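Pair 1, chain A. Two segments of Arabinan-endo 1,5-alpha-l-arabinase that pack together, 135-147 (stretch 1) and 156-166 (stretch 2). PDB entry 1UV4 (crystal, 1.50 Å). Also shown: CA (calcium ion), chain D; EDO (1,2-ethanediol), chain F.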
# COMPACT_ATOMS: atom_id res chain seq x y z
N GLU A 135 -3.26 2.32 3.71
CA GLU A 135 -2.09 2.22 4.54
C GLU A 135 -2.46 2.63 5.96
O GLU A 135 -2.81 3.77 6.20
CB GLU A 135 -1.01 3.16 3.98
CG GLU A 135 0.09 3.58 4.93
CD GLU A 135 1.07 2.49 5.28
OE1 GLU A 135 0.76 1.29 5.06
OE2 GLU A 135 2.19 2.80 5.79
N LEU A 136 -2.32 1.71 6.89
CA LEU A 136 -2.50 1.99 8.32
C LEU A 136 -1.16 2.49 8.85
O LEU A 136 -0.09 1.89 8.64
CB LEU A 136 -2.94 0.71 9.05
CG LEU A 136 -3.10 0.86 10.56
CD1 LEU A 136 -4.18 1.87 10.97
CD2 LEU A 136 -3.44 -0.51 11.17
N THR A 137 -1.22 3.62 9.55
CA THR A 137 -0.03 4.13 10.19
C THR A 137 -0.39 4.62 11.60
O THR A 137 -1.55 4.64 11.98
CB THR A 137 0.60 5.22 9.32
OG1 THR A 137 1.86 5.63 9.86
CG2 THR A 137 -0.23 6.47 9.27
N PHE A 138 0.63 4.94 12.34
CA PHE A 138 0.49 5.39 13.72
C PHE A 138 1.23 6.68 13.92
O PHE A 138 2.37 6.85 13.44
CB PHE A 138 0.95 4.32 14.71
CG PHE A 138 0.20 3.04 14.53
CD1 PHE A 138 -1.01 2.83 15.17
CD2 PHE A 138 0.66 2.09 13.63
CE1 PHE A 138 -1.72 1.68 14.96
CE2 PHE A 138 -0.07 0.96 13.42
CZ PHE A 138 -1.24 0.76 14.07
N ASP A 139 0.58 7.60 14.64
CA ASP A 139 1.20 8.89 14.87
C ASP A 139 2.14 8.84 16.07
O ASP A 139 2.39 7.77 16.66
CB ASP A 139 0.13 10.00 14.97
CG ASP A 139 -0.79 9.85 16.18
OD1 ASP A 139 -0.42 9.22 17.19
OD2 ASP A 139 -1.92 10.38 16.25
N LYS A 140 2.74 9.97 16.42
CA LYS A 140 3.69 9.99 17.51
C LYS A 140 3.15 9.55 18.87
O LYS A 140 3.92 9.17 19.76
CB LYS A 140 4.34 11.38 17.64
CG LYS A 140 3.44 12.42 18.19
CD LYS A 140 4.20 13.66 18.66
CE LYS A 140 4.61 13.58 20.15
NZ LYS A 140 3.50 13.68 21.23
N ASP A 141 1.83 9.63 19.04
CA ASP A 141 1.15 9.13 20.23
C ASP A 141 0.65 7.71 20.08
O ASP A 141 -0.08 7.25 20.92
CB ASP A 141 -0.06 10.00 20.56
CG ASP A 141 0.30 11.42 20.76
OD1 ASP A 141 1.37 11.67 21.35
OD2 ASP A 141 -0.42 12.35 20.31
N GLY A 142 1.10 7.02 19.05
CA GLY A 142 0.70 5.66 18.81
C GLY A 142 -0.71 5.43 18.33
O GLY A 142 -1.15 4.30 18.28
N ASN A 143 -1.40 6.49 17.94
CA ASN A 143 -2.77 6.36 17.50
C ASN A 143 -2.92 6.24 15.98
O ASN A 143 -2.14 6.80 15.23
CB ASN A 143 -3.55 7.54 18.03
CG ASN A 143 -3.57 7.56 19.54
OD1 ASN A 143 -3.66 6.51 20.24
ND2 ASN A 143 -3.52 8.76 20.09
N PRO A 144 -3.91 5.46 15.55
CA PRO A 144 -4.04 5.09 14.15
C PRO A 144 -4.59 6.16 13.20
O PRO A 144 -5.54 6.87 13.54
CB PRO A 144 -4.98 3.88 14.21
CG PRO A 144 -5.88 4.16 15.39
CD PRO A 144 -4.95 4.80 16.37
N TRP A 145 -4.06 6.15 11.99
CA TRP A 145 -4.48 6.97 10.87
C TRP A 145 -4.42 6.09 9.62
O TRP A 145 -3.69 5.11 9.55
CB TRP A 145 -3.52 8.15 10.66
CG TRP A 145 -3.52 9.20 11.70
CD1 TRP A 145 -3.08 9.10 12.97
CD2 TRP A 145 -3.94 10.57 11.53
NE1 TRP A 145 -3.21 10.30 13.62
CE2 TRP A 145 -3.72 11.23 12.75
CE3 TRP A 145 -4.47 11.30 10.44
CZ2 TRP A 145 -4.05 12.58 12.94
CZ3 TRP A 145 -4.74 12.64 10.62
CH2 TRP A 145 -4.55 13.26 11.87
N LEU A 146 -5.18 6.50 8.62
CA LEU A 146 -5.22 5.76 7.33
C LEU A 146 -4.90 6.69 6.17
O LEU A 146 -5.54 7.73 6.01
CB LEU A 146 -6.61 5.16 7.09
CG LEU A 146 -6.75 4.22 5.86
CD1 LEU A 146 -6.16 2.88 6.15
CD2 LEU A 146 -8.26 4.16 5.44
N ALA A 147 -3.90 6.31 5.38
CA ALA A 147 -3.64 6.98 4.09
C ALA A 147 -4.13 6.09 2.96
O ALA A 147 -4.24 4.87 3.08
CB ALA A 147 -2.20 7.29 3.95
N LYS A 156 -4.73 10.78 0.11
CA LYS A 156 -5.55 11.32 1.19
C LYS A 156 -5.17 10.65 2.51
O LYS A 156 -4.59 9.58 2.52
CB LYS A 156 -7.01 11.09 0.90
CG LYS A 156 -7.50 11.59 -0.47
CD LYS A 156 -7.23 13.06 -0.71
CE LYS A 156 -7.58 13.48 -2.10
NZ LYS A 156 -7.36 14.95 -2.27
N LEU A 157 -5.60 11.29 3.59
CA LEU A 157 -5.28 10.89 4.96
C LEU A 157 -6.45 11.21 5.90
O LEU A 157 -6.99 12.28 5.85
CB LEU A 157 -4.03 11.60 5.42
CG LEU A 157 -3.56 11.36 6.85
CD1 LEU A 157 -2.98 10.00 7.00
CD2 LEU A 157 -2.57 12.47 7.28
N THR A 158 -6.83 10.22 6.72
CA THR A 158 -7.80 10.45 7.76
C THR A 158 -7.30 9.80 9.06
O THR A 158 -6.69 8.73 9.06
CB THR A 158 -9.19 9.88 7.37
OG1 THR A 158 -10.13 10.07 8.43
CG2 THR A 158 -9.11 8.38 7.11
N LYS A 159 -7.68 10.41 10.16
CA LYS A 159 -7.51 9.81 11.48
C LYS A 159 -8.51 8.66 11.55
O LYS A 159 -9.57 8.64 10.87
CB LYS A 159 -7.75 10.82 12.60
CG LYS A 159 -7.35 10.35 14.01
CD LYS A 159 -7.34 11.54 14.99
CE LYS A 159 -7.25 11.06 16.42
NZ LYS A 159 -5.98 10.46 16.74
N LEU A 160 -8.21 7.69 12.40
CA LEU A 160 -9.10 6.57 12.67
C LEU A 160 -9.50 6.56 14.14
O LEU A 160 -8.74 6.90 15.03
CB LEU A 160 -8.41 5.24 12.34
CG LEU A 160 -8.06 5.01 10.87
CD1 LEU A 160 -7.14 3.78 10.75
CD2 LEU A 160 -9.27 4.86 10.02
N ASP A 161 -10.72 6.07 14.40
CA ASP A 161 -11.14 5.83 15.76
C ASP A 161 -10.42 4.58 16.25
O ASP A 161 -10.49 3.54 15.61
CB ASP A 161 -12.66 5.65 15.77
CG ASP A 161 -13.22 5.47 17.13
OD1 ASP A 161 -12.92 4.44 17.79
OD2 ASP A 161 -14.03 6.27 17.62
N LYS A 162 -9.74 4.66 17.40
CA LYS A 162 -8.87 3.56 17.81
C LYS A 162 -9.70 2.34 18.26
O LYS A 162 -9.21 1.22 18.21
CB LYS A 162 -7.89 4.02 18.90
CG LYS A 162 -8.53 4.45 20.18
CD LYS A 162 -7.76 5.64 20.79
CE LYS A 162 -6.65 5.20 21.72
NZ LYS A 162 -7.00 5.50 23.16
N SER A 163 -10.96 2.56 18.62
CA SER A 163 -11.83 1.47 19.03
C SER A 163 -12.62 0.81 17.91
O SER A 163 -13.11 -0.29 18.13
CB SER A 163 -12.74 1.93 20.16
OG SER A 163 -13.85 2.62 19.65
N THR A 164 -12.81 1.46 16.75
CA THR A 164 -13.47 0.80 15.63
C THR A 164 -12.57 0.64 14.42
O THR A 164 -12.93 -0.07 13.46
CB THR A 164 -14.72 1.59 15.17
OG1 THR A 164 -14.30 2.85 14.60
CG2 THR A 164 -15.64 1.91 16.36
N MET A 165 -11.45 1.37 14.38
CA MET A 165 -10.53 1.36 13.26
C MET A 165 -11.12 1.91 11.95
O MET A 165 -10.63 1.63 10.86
CB MET A 165 -9.88 -0.03 13.08
CG MET A 165 -9.14 -0.52 14.31
SD MET A 165 -7.73 0.50 14.74
CE MET A 165 -6.54 -0.12 13.56
N LYS A 166 -12.13 2.76 12.08
CA LYS A 166 -12.78 3.45 10.93
C LYS A 166 -12.54 4.98 11.01
O LYS A 166 -12.19 5.49 12.11
CB LYS A 166 -14.29 3.20 10.96
CG LYS A 166 -14.71 1.72 11.01
CD LYS A 166 -14.31 0.97 9.73
CE LYS A 166 -14.81 -0.48 9.72
NZ LYS A 166 -16.28 -0.56 9.34
CA CA D . 1.78 -0.86 5.56
C1 EDO F . -9.53 17.12 1.38
O1 EDO F . -8.26 17.71 1.55
C2 EDO F . -9.38 15.77 0.71
O2 EDO F . -9.77 15.88 -0.63
O HOH W 1 3.35 0.54 6.59
O HOH W 2 0.41 -0.50 7.55
O HOH W 3 -3.22 10.97 18.42
O HOH W 4 -6.27 7.73 16.09
O HOH W 5 3.62 -2.07 7.18
O HOH W 6 1.78 -2.99 6.48

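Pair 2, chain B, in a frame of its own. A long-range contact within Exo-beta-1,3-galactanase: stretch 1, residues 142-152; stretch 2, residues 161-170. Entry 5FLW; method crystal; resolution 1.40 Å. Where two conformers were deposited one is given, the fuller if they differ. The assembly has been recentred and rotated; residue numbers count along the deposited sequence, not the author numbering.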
# COMPACT_ATOMS: atom_id res chain seq x y z
N PHE B 142 6.53 -4.72 -3.91
CA PHE B 142 7.30 -4.19 -5.02
C PHE B 142 7.77 -5.36 -5.90
O PHE B 142 8.24 -6.38 -5.39
CB PHE B 142 8.48 -3.32 -4.54
CG PHE B 142 9.41 -2.88 -5.65
CD1 PHE B 142 9.02 -1.89 -6.55
CD2 PHE B 142 10.65 -3.47 -5.81
CE1 PHE B 142 9.86 -1.52 -7.57
CE2 PHE B 142 11.48 -3.09 -6.83
CZ PHE B 142 11.08 -2.11 -7.71
N GLN B 143 7.63 -5.20 -7.21
CA GLN B 143 8.09 -6.18 -8.19
C GLN B 143 9.14 -5.51 -9.07
O GLN B 143 8.86 -4.52 -9.76
CB GLN B 143 6.92 -6.70 -9.01
CG GLN B 143 7.29 -7.75 -9.99
CD GLN B 143 6.08 -8.37 -10.63
OE1 GLN B 143 5.30 -7.69 -11.31
NE2 GLN B 143 5.88 -9.66 -10.38
N ASP B 144 10.37 -6.05 -9.04
CA ASP B 144 11.51 -5.48 -9.74
C ASP B 144 11.54 -5.94 -11.22
O ASP B 144 10.78 -6.83 -11.64
CB ASP B 144 12.80 -5.82 -8.99
CG ASP B 144 13.89 -4.74 -9.13
OD1 ASP B 144 13.82 -3.89 -10.05
OD2 ASP B 144 14.83 -4.79 -8.32
N GLU B 145 12.46 -5.32 -11.99
CA GLU B 145 12.51 -5.54 -13.43
C GLU B 145 12.92 -6.97 -13.78
O GLU B 145 12.54 -7.48 -14.84
CB GLU B 145 13.47 -4.54 -14.10
CG GLU B 145 13.27 -4.39 -15.61
CD GLU B 145 13.82 -3.08 -16.16
OE1 GLU B 145 14.58 -2.41 -15.42
OE2 GLU B 145 13.48 -2.71 -17.31
N ASP B 146 13.68 -7.63 -12.89
CA ASP B 146 14.09 -9.01 -13.09
C ASP B 146 13.02 -10.02 -12.69
O ASP B 146 13.29 -11.22 -12.76
CB ASP B 146 15.37 -9.27 -12.28
CG ASP B 146 15.15 -9.26 -10.75
OD1 ASP B 146 14.11 -8.77 -10.23
OD2 ASP B 146 16.07 -9.70 -10.03
N GLY B 147 11.85 -9.56 -12.22
CA GLY B 147 10.77 -10.45 -11.80
C GLY B 147 10.78 -10.79 -10.32
O GLY B 147 9.87 -11.49 -9.87
N SER B 148 11.78 -10.36 -9.57
CA SER B 148 11.77 -10.62 -8.14
C SER B 148 10.64 -9.86 -7.46
O SER B 148 10.36 -8.71 -7.81
CB SER B 148 13.10 -10.22 -7.52
OG SER B 148 14.11 -11.08 -7.99
N GLY B 149 9.98 -10.53 -6.51
CA GLY B 149 8.90 -9.92 -5.74
C GLY B 149 9.34 -9.67 -4.31
O GLY B 149 10.12 -10.44 -3.74
N TYR B 150 8.79 -8.60 -3.72
CA TYR B 150 9.14 -8.18 -2.38
C TYR B 150 7.90 -7.74 -1.64
O TYR B 150 6.98 -7.13 -2.22
CB TYR B 150 10.13 -6.99 -2.40
CG TYR B 150 11.38 -7.33 -3.15
CD1 TYR B 150 11.47 -7.15 -4.53
CD2 TYR B 150 12.49 -7.86 -2.47
CE1 TYR B 150 12.65 -7.51 -5.23
CE2 TYR B 150 13.65 -8.21 -3.16
CZ TYR B 150 13.74 -8.04 -4.53
OH TYR B 150 14.92 -8.41 -5.15
N ILE B 151 7.91 -8.00 -0.34
CA ILE B 151 6.91 -7.44 0.56
C ILE B 151 7.64 -6.58 1.59
O ILE B 151 8.63 -7.02 2.19
CB ILE B 151 6.01 -8.54 1.17
CG1 ILE B 151 4.92 -7.93 2.05
CG2 ILE B 151 6.82 -9.55 1.94
CD1 ILE B 151 3.81 -8.89 2.36
N MET B 152 7.18 -5.34 1.75
CA MET B 152 7.70 -4.46 2.78
C MET B 152 6.82 -4.60 4.00
O MET B 152 5.59 -4.72 3.87
CB MET B 152 7.76 -2.99 2.33
CG MET B 152 8.60 -2.74 1.07
SD MET B 152 7.71 -2.98 -0.51
CE MET B 152 6.73 -1.46 -0.58
N HIS B 161 11.05 -3.82 7.12
CA HIS B 161 11.77 -4.79 6.31
C HIS B 161 11.40 -4.66 4.84
O HIS B 161 10.26 -4.33 4.49
CB HIS B 161 11.41 -6.23 6.70
CG HIS B 161 11.74 -6.59 8.12
ND1 HIS B 161 12.87 -7.30 8.47
CD2 HIS B 161 11.06 -6.36 9.27
CE1 HIS B 161 12.87 -7.49 9.78
NE2 HIS B 161 11.80 -6.92 10.29
N ILE B 162 12.36 -5.00 3.99
CA ILE B 162 12.11 -5.45 2.63
C ILE B 162 12.40 -6.94 2.64
O ILE B 162 13.53 -7.36 2.91
CB ILE B 162 13.01 -4.74 1.60
CG1 ILE B 162 12.80 -3.21 1.65
CG2 ILE B 162 12.77 -5.32 0.21
CD1 ILE B 162 13.72 -2.40 0.76
N TYR B 163 11.36 -7.75 2.41
CA TYR B 163 11.48 -9.21 2.38
C TYR B 163 11.37 -9.70 0.94
O TYR B 163 10.44 -9.31 0.23
CB TYR B 163 10.32 -9.82 3.15
CG TYR B 163 10.36 -9.69 4.65
CD1 TYR B 163 11.50 -10.09 5.39
CD2 TYR B 163 9.24 -9.25 5.36
CE1 TYR B 163 11.50 -10.01 6.79
CE2 TYR B 163 9.24 -9.16 6.74
CZ TYR B 163 10.36 -9.54 7.44
OH TYR B 163 10.36 -9.44 8.81
N ARG B 164 12.29 -10.57 0.52
CA ARG B 164 12.20 -11.16 -0.80
C ARG B 164 11.33 -12.42 -0.75
O ARG B 164 11.48 -13.24 0.15
CB ARG B 164 13.58 -11.48 -1.39
CG ARG B 164 13.54 -11.99 -2.84
CD ARG B 164 14.91 -11.99 -3.48
NE ARG B 164 15.89 -12.74 -2.68
CZ ARG B 164 16.23 -14.02 -2.86
NH1 ARG B 164 15.66 -14.72 -3.85
NH2 ARG B 164 17.14 -14.60 -2.08
N LEU B 165 10.44 -12.55 -1.73
CA LEU B 165 9.55 -13.69 -1.81
C LEU B 165 10.23 -14.85 -2.53
O LEU B 165 11.10 -14.66 -3.40
CB LEU B 165 8.30 -13.31 -2.61
CG LEU B 165 7.41 -12.25 -1.96
CD1 LEU B 165 6.47 -11.59 -2.99
CD2 LEU B 165 6.59 -12.87 -0.84
N ALA B 166 9.79 -16.07 -2.19
CA ALA B 166 10.12 -17.25 -2.97
C ALA B 166 9.61 -17.07 -4.39
O ALA B 166 8.75 -16.22 -4.68
CB ALA B 166 9.44 -18.47 -2.34
N ASP B 167 10.14 -17.89 -5.31
CA ASP B 167 9.76 -17.78 -6.72
C ASP B 167 8.27 -18.02 -6.95
O ASP B 167 7.72 -17.52 -7.94
CB ASP B 167 10.52 -18.78 -7.59
CG ASP B 167 11.98 -18.42 -7.77
OD1 ASP B 167 12.37 -17.26 -7.48
OD2 ASP B 167 12.74 -19.34 -8.16
N ASP B 168 7.62 -18.82 -6.12
CA ASP B 168 6.18 -19.00 -6.26
C ASP B 168 5.38 -17.91 -5.54
O ASP B 168 4.14 -17.99 -5.50
CB ASP B 168 5.75 -20.40 -5.81
CG ASP B 168 6.00 -20.64 -4.33
OD1 ASP B 168 6.37 -19.71 -3.60
OD2 ASP B 168 5.81 -21.80 -3.88
N TYR B 169 6.06 -16.93 -4.94
CA TYR B 169 5.46 -15.76 -4.29
C TYR B 169 4.64 -16.09 -3.04
O TYR B 169 3.94 -15.20 -2.53
CB TYR B 169 4.64 -14.92 -5.28
CG TYR B 169 5.44 -13.97 -6.17
CD1 TYR B 169 6.80 -14.15 -6.42
CD2 TYR B 169 4.81 -12.86 -6.75
CE1 TYR B 169 7.52 -13.25 -7.24
CE2 TYR B 169 5.51 -11.97 -7.57
CZ TYR B 169 6.85 -12.16 -7.81
OH TYR B 169 7.53 -11.25 -8.62
N LEU B 170 4.72 -17.33 -2.50
CA LEU B 170 3.83 -17.74 -1.40
C LEU B 170 4.45 -17.58 -0.01
O LEU B 170 3.72 -17.66 0.99
CB LEU B 170 3.41 -19.21 -1.57
CG LEU B 170 2.66 -19.55 -2.86
CD1 LEU B 170 2.35 -21.03 -2.87
CD2 LEU B 170 1.41 -18.72 -2.98
O HOH W 7 14.55 -13.24 -6.28
O HOH W 8 11.04 -13.15 -5.79

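Pair 1 and pair 2 use one backbone plan: a strand leaves a type I turn, A:Asp139 to A:Gly142 or B:Asp144 to B:Gly147, and runs antiparallel to a second strand. The N-to-C directions of the strands differ by 155° in pair 1 and 147° in pair 2, and the N, CA and C atoms of 14 central residues superpose with an RMSD of 0.9 Å. Three main-chain hydrogen bonds recur at matched positions. A:Leu146 and A:Thr158 exchange two, A:Leu146 N to A:Thr158 O (2.7 Å) and A:Thr158 N to A:Leu146 O (2.9 Å); B:Ile151 N to B:Tyr163 O (2.9 Å) and B:Tyr163 N to B:Ile151 O (2.8 Å) repeat them. The third runs from A:Leu160 N to A:Pro144 O (3.0 Å) and from B:Leu165 N to B:Gly149 O (2.9 Å).

On one face, an aromatic residue lies across from a long basic one. A:Lys159 CB sits 3.8 Å from the centroid of the A:Trp145 six-membered ring, almost on its normal, so the aliphatic part of the lysine covers the indole. In pair 2, B:Tyr150 CE2 approaches B:Arg164 CB at 3.7 Å. A branched residue of the second strand also touches each ring: A:Leu157 CG lies 3.7 Å from A:Trp145 CE3, and B:Ile162 CG2 lies 3.7 Å from B:Tyr150 CD2. Farther along, A:Ala147 and B:Met152 match, yet the end of the longer methionine leads away from the opposing stretch.

The other face pairs A:Leu146 with A:Thr158 and B:Ile151 with B:Tyr163. The aliphatic side-chain centres nearly coincide, while their partners differ: A:Leu146 CB reaches A:Thr158 CG2 at 4.1 Å, and B:Ile151 CG2 reaches B:Tyr163 CB at 3.7 Å. The matched leucines also pack here, with A:Leu160 CD1 3.9 Å from A:Leu146 CB and B:Leu165 CD2 4.3 Å from B:Ile151 CG2.

The sharpest change is at A:Pro144 and B:Gly149. Proline supplies bulk, its CB 4.1 Å from A:Leu160 CD1 and its CG 4.2 Å from A:Met165 SD. At the position matching A:Met165, B:Tyr169 instead brings its ring close against the glycine, where an ideal CB would lie 2.6 Å from B:Tyr169 CZ, a clash. Its hydroxyl donates to B:Gly147 O (OH to O, 2.7 Å) and accepts from B:Gln143 NE2 (NE2 to OH, 2.9 Å), tying the turn and the strand end before it to the second stretch.

The rule is to keep the strand register and trade volume locally: a proline against a methionine, or a glycine that leaves room for a hydrogen-bonding tyrosine.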